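Local coordinates for protein acetyltransferase, GNAT family (Colwellia psychrerythraea, PDB 3IWG) that probably transfers acyl groups, as an acetyltransferase of the GNAT family would, with two GNAT-type units in one chain, at residues Leu125-Asn130 with Ala252-Ile257; Ile223-Leu228 with Ala258-Thr263. All blocks are in the same frame, centred on the assembly; numbering follows the deposited sequence.

Interaction 1: Leu125-Asn130 with Ala252-Ile257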
loop_
_atom_site.group_PDB
_atom_site.type_symbol
_atom_site.label_atom_id
_atom_site.label_comp_id
_atom_site.label_asym_id
_atom_site.label_seq_id
_atom_site.Cartn_x
_atom_site.Cartn_y
_atom_site.Cartn_z
ATOM N N LEU A 125 6.261 -12.716 20.774
ATOM C CA LEU A 125 7.640 -12.932 21.089
ATOM C C LEU A 125 8.480 -12.241 20.024
ATOM O O LEU A 125 8.134 -12.291 18.833
ATOM C CB LEU A 125 7.928 -14.428 21.114
ATOM C CG LEU A 125 7.247 -15.338 22.160
ATOM C CD1 LEU A 125 5.734 -15.465 21.895
ATOM C CD2 LEU A 125 7.905 -16.708 22.154
HETATM N N MSE A 126 9.564 -11.613 20.450
HETATM C CA MSE A 126 10.534 -11.009 19.577
HETATM C C MSE A 126 11.800 -11.813 19.619
HETATM O O MSE A 126 12.363 -12.061 20.746
HETATM C CB MSE A 126 10.874 -9.603 20.061
HETATM C CG MSE A 126 9.707 -8.671 20.001
HETATM SE SE MSE A 126 9.804 -7.216 21.265
HETATM C CE MSE A 126 11.422 -6.369 20.717
ATOM N N TYR A 127 12.285 -12.192 18.440
ATOM C CA TYR A 127 13.407 -13.057 18.311
ATOM C C TYR A 127 14.486 -12.396 17.574
ATOM O O TYR A 127 14.239 -11.460 16.780
ATOM C CB TYR A 127 13.115 -14.294 17.485
ATOM C CG TYR A 127 12.057 -15.214 17.996
ATOM C CD1 TYR A 127 10.706 -14.948 17.776
ATOM C CD2 TYR A 127 12.402 -16.410 18.589
ATOM C CE1 TYR A 127 9.717 -15.844 18.195
ATOM C CE2 TYR A 127 11.426 -17.301 19.031
ATOM C CZ TYR A 127 10.091 -17.011 18.832
ATOM O OH TYR A 127 9.134 -17.920 19.267
ATOM N N GLN A 128 15.690 -12.916 17.771
ATOM C CA GLN A 128 16.771 -12.512 16.939
ATOM C C GLN A 128 17.678 -13.686 16.630
ATOM O O GLN A 128 17.635 -14.697 17.271
ATOM C CB GLN A 128 17.516 -11.327 17.587
ATOM C CG GLN A 128 16.624 -10.523 18.648
ATOM C CD GLN A 128 16.648 -11.206 20.006
ATOM O OE1 GLN A 128 15.617 -11.458 20.688
ATOM N NE2 GLN A 128 17.841 -11.562 20.388
ATOM N N HIS A 129 18.499 -13.524 15.611
ATOM C CA HIS A 129 19.171 -14.629 15.039
ATOM C C HIS A 129 20.586 -14.677 15.481
ATOM O O HIS A 129 21.374 -13.825 15.109
ATOM C CB HIS A 129 19.162 -14.593 13.541
ATOM C CG HIS A 129 19.715 -15.833 12.948
ATOM N ND1 HIS A 129 21.016 -15.925 12.521
ATOM C CD2 HIS A 129 19.170 -17.061 12.786
ATOM C CE1 HIS A 129 21.245 -17.151 12.082
ATOM N NE2 HIS A 129 20.145 -17.865 12.246
ATOM N N ASN A 130 20.867 -15.727 16.243
ATOM C CA ASN A 130 22.201 -16.135 16.641
ATOM C C ASN A 130 22.831 -16.964 15.502
ATOM O O ASN A 130 22.276 -18.035 15.153
ATOM C CB ASN A 130 22.067 -17.019 17.914
ATOM C CG ASN A 130 23.185 -16.790 18.933
ATOM O OD1 ASN A 130 22.914 -16.414 20.081
ATOM N ND2 ASN A 130 24.440 -17.030 18.526
ATOM N N ALA A 252 3.040 -23.001 15.907
ATOM C CA ALA A 252 3.773 -23.477 14.739
ATOM C C ALA A 252 4.890 -22.478 14.353
ATOM O O ALA A 252 6.037 -22.875 14.071
ATOM C CB ALA A 252 2.850 -23.733 13.588
ATOM N N ALA A 253 4.571 -21.193 14.411
ATOM C CA ALA A 253 5.537 -20.167 14.069
ATOM C C ALA A 253 6.712 -20.209 15.013
ATOM O O ALA A 253 7.855 -20.110 14.579
ATOM C CB ALA A 253 4.908 -18.746 14.067
ATOM N N GLN A 254 6.423 -20.324 16.305
ATOM C CA GLN A 254 7.455 -20.260 17.329
ATOM C C GLN A 254 8.386 -21.434 17.128
ATOM O O GLN A 254 9.620 -21.289 17.190
ATOM C CB GLN A 254 6.849 -20.288 18.738
ATOM C CG GLN A 254 6.071 -18.991 19.081
ATOM C CD GLN A 254 5.215 -19.121 20.353
ATOM O OE1 GLN A 254 5.605 -19.802 21.307
ATOM N NE2 GLN A 254 4.096 -18.428 20.388
ATOM N N LYS A 255 7.790 -22.591 16.859
ATOM C CA LYS A 255 8.558 -23.797 16.634
ATOM C C LYS A 255 9.479 -23.559 15.413
ATOM O O LYS A 255 10.659 -23.777 15.530
ATOM C CB LYS A 255 7.588 -25.003 16.462
ATOM C CG LYS A 255 8.195 -26.393 16.411
ATOM C CD LYS A 255 7.168 -27.460 15.825
ATOM C CE LYS A 255 7.324 -28.881 16.432
ATOM N NZ LYS A 255 8.445 -29.774 15.901
ATOM N N ALA A 256 8.966 -23.071 14.278
ATOM C CA ALA A 256 9.810 -22.905 13.068
ATOM C C ALA A 256 10.907 -21.840 13.305
ATOM O O ALA A 256 12.059 -21.962 12.872
ATOM C CB ALA A 256 8.953 -22.483 11.862
ATOM N N ILE A 257 10.531 -20.797 14.017
ATOM C CA ILE A 257 11.462 -19.716 14.259
ATOM C C ILE A 257 12.625 -20.237 15.075
ATOM O O ILE A 257 13.765 -19.972 14.743
ATOM C CB ILE A 257 10.797 -18.551 14.909
ATOM C CG1 ILE A 257 9.859 -17.899 13.894
ATOM C CG2 ILE A 257 11.807 -17.544 15.381
ATOM C CD1 ILE A 257 8.948 -16.841 14.473
#
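Ile257 lays its CG2 methyl over the centre of the Tyr127 ring, 3.4 Å from the ring centroid and 11° off the ring normal, a CH-pi contact for which the flat tyrosine offers a whole face. The branched isoleucine suits the place: CG1 anti to the carbonyl carbon (chi1 -70°) leaves CG2 anti to the backbone N, over the ring, while Ile257 CD1, beyond CG1, lies 3.9 Å from Tyr127 CE1. One turn earlier on the helix, Gln254 meets the far end of the same ring, Tyr127 OH lying 3.3 Å from Gln254 CG. The Gln254 side chain then crosses that of Leu125 at about a right angle, Leu125 CD1 being 3.7 Å from Gln254 NE2. Strand 117-129 and helix 251-259 are thus joined as helix on sheet in the alpha/beta layering of a GNAT fold, the short segments running nearly parallel, 18° between directions and 10.8 Å apart at the axes. Glutamine pairs apolar methylenes beside the hydroxyl with an amide whose NE2 donates to the carbonyls of Ser248 and Glu247, which satisfies NE2 and helps fix the amide's rotation. Farther out, backbone bonds of Leu125 to Thr246 and of Tyr127 to Cys244 hold the strand against 241-247.

Interaction 2: Ile223-Leu228 with Ala258-Thr263. With SO4 (sulfate ion), chain C.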
loop_
_atom_site.group_PDB
_atom_site.type_symbol
_atom_site.label_atom_id
_atom_site.label_comp_id
_atom_site.label_asym_id
_atom_site.label_seq_id
_atom_site.Cartn_x
_atom_site.Cartn_y
_atom_site.Cartn_z
ATOM N N ILE A 223 8.187 -26.328 5.875
ATOM C CA ILE A 223 8.407 -25.295 4.896
ATOM C C ILE A 223 8.791 -24.012 5.568
ATOM O O ILE A 223 9.718 -23.353 5.092
ATOM C CB ILE A 223 7.209 -25.111 4.011
ATOM C CG1 ILE A 223 6.969 -26.407 3.209
ATOM C CG2 ILE A 223 7.404 -23.887 3.072
ATOM C CD1 ILE A 223 5.929 -26.305 2.075
ATOM N N ALA A 224 8.159 -23.650 6.691
ATOM C CA ALA A 224 8.434 -22.310 7.271
ATOM C C ALA A 224 9.910 -22.252 7.703
ATOM O O ALA A 224 10.579 -21.248 7.485
ATOM C CB ALA A 224 7.520 -21.986 8.424
ATOM N N LYS A 225 10.430 -23.330 8.285
ATOM C CA LYS A 225 11.820 -23.316 8.673
ATOM C C LYS A 225 12.709 -22.960 7.485
ATOM O O LYS A 225 13.599 -22.117 7.595
ATOM C CB LYS A 225 12.253 -24.635 9.243
ATOM C CG LYS A 225 13.705 -24.663 9.672
ATOM C CD LYS A 225 14.023 -26.016 10.321
ATOM C CE LYS A 225 15.521 -26.124 10.791
ATOM N NZ LYS A 225 16.462 -26.813 9.844
ATOM N N LYS A 226 12.444 -23.601 6.351
ATOM C CA LYS A 226 13.275 -23.427 5.196
ATOM C C LYS A 226 13.204 -22.017 4.641
ATOM O O LYS A 226 14.198 -21.493 4.117
ATOM C CB LYS A 226 12.878 -24.428 4.141
ATOM C CG LYS A 226 13.087 -25.869 4.556
ATOM C CD LYS A 226 13.428 -26.736 3.374
ATOM C CE LYS A 226 12.363 -27.750 2.957
ATOM N NZ LYS A 226 12.852 -29.102 3.322
ATOM N N VAL A 227 12.025 -21.406 4.786
ATOM C CA VAL A 227 11.773 -20.075 4.252
ATOM C C VAL A 227 12.563 -19.089 5.086
ATOM O O VAL A 227 13.286 -18.254 4.566
ATOM C CB VAL A 227 10.258 -19.719 4.248
ATOM C CG1 VAL A 227 10.035 -18.291 3.906
ATOM C CG2 VAL A 227 9.538 -20.589 3.261
ATOM N N LEU A 228 12.443 -19.235 6.393
ATOM C CA LEU A 228 13.184 -18.399 7.318
ATOM C C LEU A 228 14.701 -18.526 7.058
ATOM O O LEU A 228 15.413 -17.529 7.033
ATOM C CB LEU A 228 12.823 -18.790 8.737
ATOM C CG LEU A 228 11.483 -18.240 9.187
ATOM C CD1 LEU A 228 11.095 -18.863 10.525
ATOM C CD2 LEU A 228 11.610 -16.737 9.365
ATOM N N ALA A 258 12.339 -21.055 16.080
ATOM C CA ALA A 258 13.395 -21.476 16.992
ATOM C C ALA A 258 14.218 -22.551 16.276
ATOM O O ALA A 258 15.417 -22.637 16.483
ATOM C CB ALA A 258 12.822 -21.976 18.274
ATOM N N HIS A 259 13.588 -23.340 15.399
ATOM C CA HIS A 259 14.347 -24.300 14.600
ATOM C C HIS A 259 15.240 -23.607 13.576
ATOM O O HIS A 259 16.264 -24.146 13.188
ATOM C CB HIS A 259 13.436 -25.257 13.838
ATOM C CG HIS A 259 12.686 -26.219 14.704
ATOM N ND1 HIS A 259 13.136 -26.609 15.954
ATOM C CD2 HIS A 259 11.549 -26.922 14.469
ATOM C CE1 HIS A 259 12.286 -27.484 16.465
ATOM N NE2 HIS A 259 11.314 -27.685 15.587
ATOM N N ALA A 260 14.852 -22.416 13.128
ATOM C CA ALA A 260 15.647 -21.694 12.143
ATOM C C ALA A 260 16.833 -20.976 12.812
ATOM O O ALA A 260 17.469 -20.144 12.183
ATOM C CB ALA A 260 14.763 -20.696 11.362
ATOM N N GLY A 261 17.117 -21.287 14.089
ATOM C CA GLY A 261 18.275 -20.724 14.809
ATOM C C GLY A 261 18.039 -19.368 15.483
ATOM O O GLY A 261 18.999 -18.632 15.811
ATOM N N PHE A 262 16.784 -19.038 15.735
ATOM C CA PHE A 262 16.464 -17.786 16.432
ATOM C C PHE A 262 16.196 -18.017 17.908
ATOM O O PHE A 262 15.602 -19.018 18.255
ATOM C CB PHE A 262 15.197 -17.160 15.846
ATOM C CG PHE A 262 15.377 -16.540 14.492
ATOM C CD1 PHE A 262 15.425 -17.316 13.359
ATOM C CD2 PHE A 262 15.447 -15.167 14.358
ATOM C CE1 PHE A 262 15.559 -16.725 12.087
ATOM C CE2 PHE A 262 15.570 -14.573 13.130
ATOM C CZ PHE A 262 15.640 -15.357 11.981
ATOM N N THR A 263 16.553 -17.053 18.755
ATOM C CA THR A 263 16.176 -17.075 20.166
ATOM C C THR A 263 15.412 -15.825 20.554
ATOM O O THR A 263 15.446 -14.850 19.843
ATOM C CB THR A 263 17.372 -17.163 21.087
ATOM O OG1 THR A 263 18.225 -16.030 20.850
ATOM C CG2 THR A 263 18.149 -18.481 20.852
HETATM S S SO4 C . 4.989 -25.008 9.134
HETATM O O1 SO4 C . 3.821 -25.833 8.813
HETATM O O2 SO4 C . 4.600 -23.714 9.711
HETATM O O3 SO4 C . 5.731 -24.872 7.909
HETATM O O4 SO4 C . 5.854 -25.606 10.183
#
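Lys225 leaves its helix with CG opposite the backbone N (chi1 -180°) and stays extended through CD and CE before bending at chi4, -97°, and this straight run carries its methylenes to the last turn of helix 251-259. There CD packs on CB of His259 at 3.6 Å, the two side chains crossing at about a right angle, and CE comes within 3.2 Å of His259 O. A lysine suits this partly exposed edge of the packing, laying apolar methylenes on its neighbour and ending in a charged group. Shortened to an alanine, Lys225 would lose CD and CE, and His259 CB and O would probably be left without the methylenes that pack on them. Deeper in, small Ala260 lets the end of helix 251-259 approach helix 223-237 closely, its CB 3.8 Å from Leu228 CB and in the plane of the Phe262 ring, at its edge. Gly261 follows with a positive phi of 86°, which a residue without a side chain takes up easily. At the start of helix 223-237, Ala224 N donates to O3 of a sulfate ion, probably from the crystallisation liquor, at 3.0 Å; Arg219 NH1 and Gly220 N grip it too, consistent with the loop that holds the acetyl-CoA pyrophosphate in GNAT enzymes. The N-H groups and helix dipole at this end would probably favour an anion, whereas the carbonyl of His259 probably gains from the slightly positive CE beside the lysine ammonium.

How the interactions relate
From the N terminus, the chain first lays down 125-130 at the end of strand 117-129, then passes through helix 223-237, whose start carries 223-228, before helix 251-259 brings 252-257 and, directly after it, 258-263. Interaction 1 closes the long loop back to 125-130, and interaction 2 closes a shorter one of 29 residues; the segments alternate, so the two cross instead of nesting. Helix 251-259 serves both, meeting strand 117-129 in one and helix 223-237 in the other. Strand 262-273 adds a direct tie, with a probable hydrogen bond from Gln128 N to Thr263 O, 2.8 Å. Together they join the last strand of the first GNAT sequence range to the second.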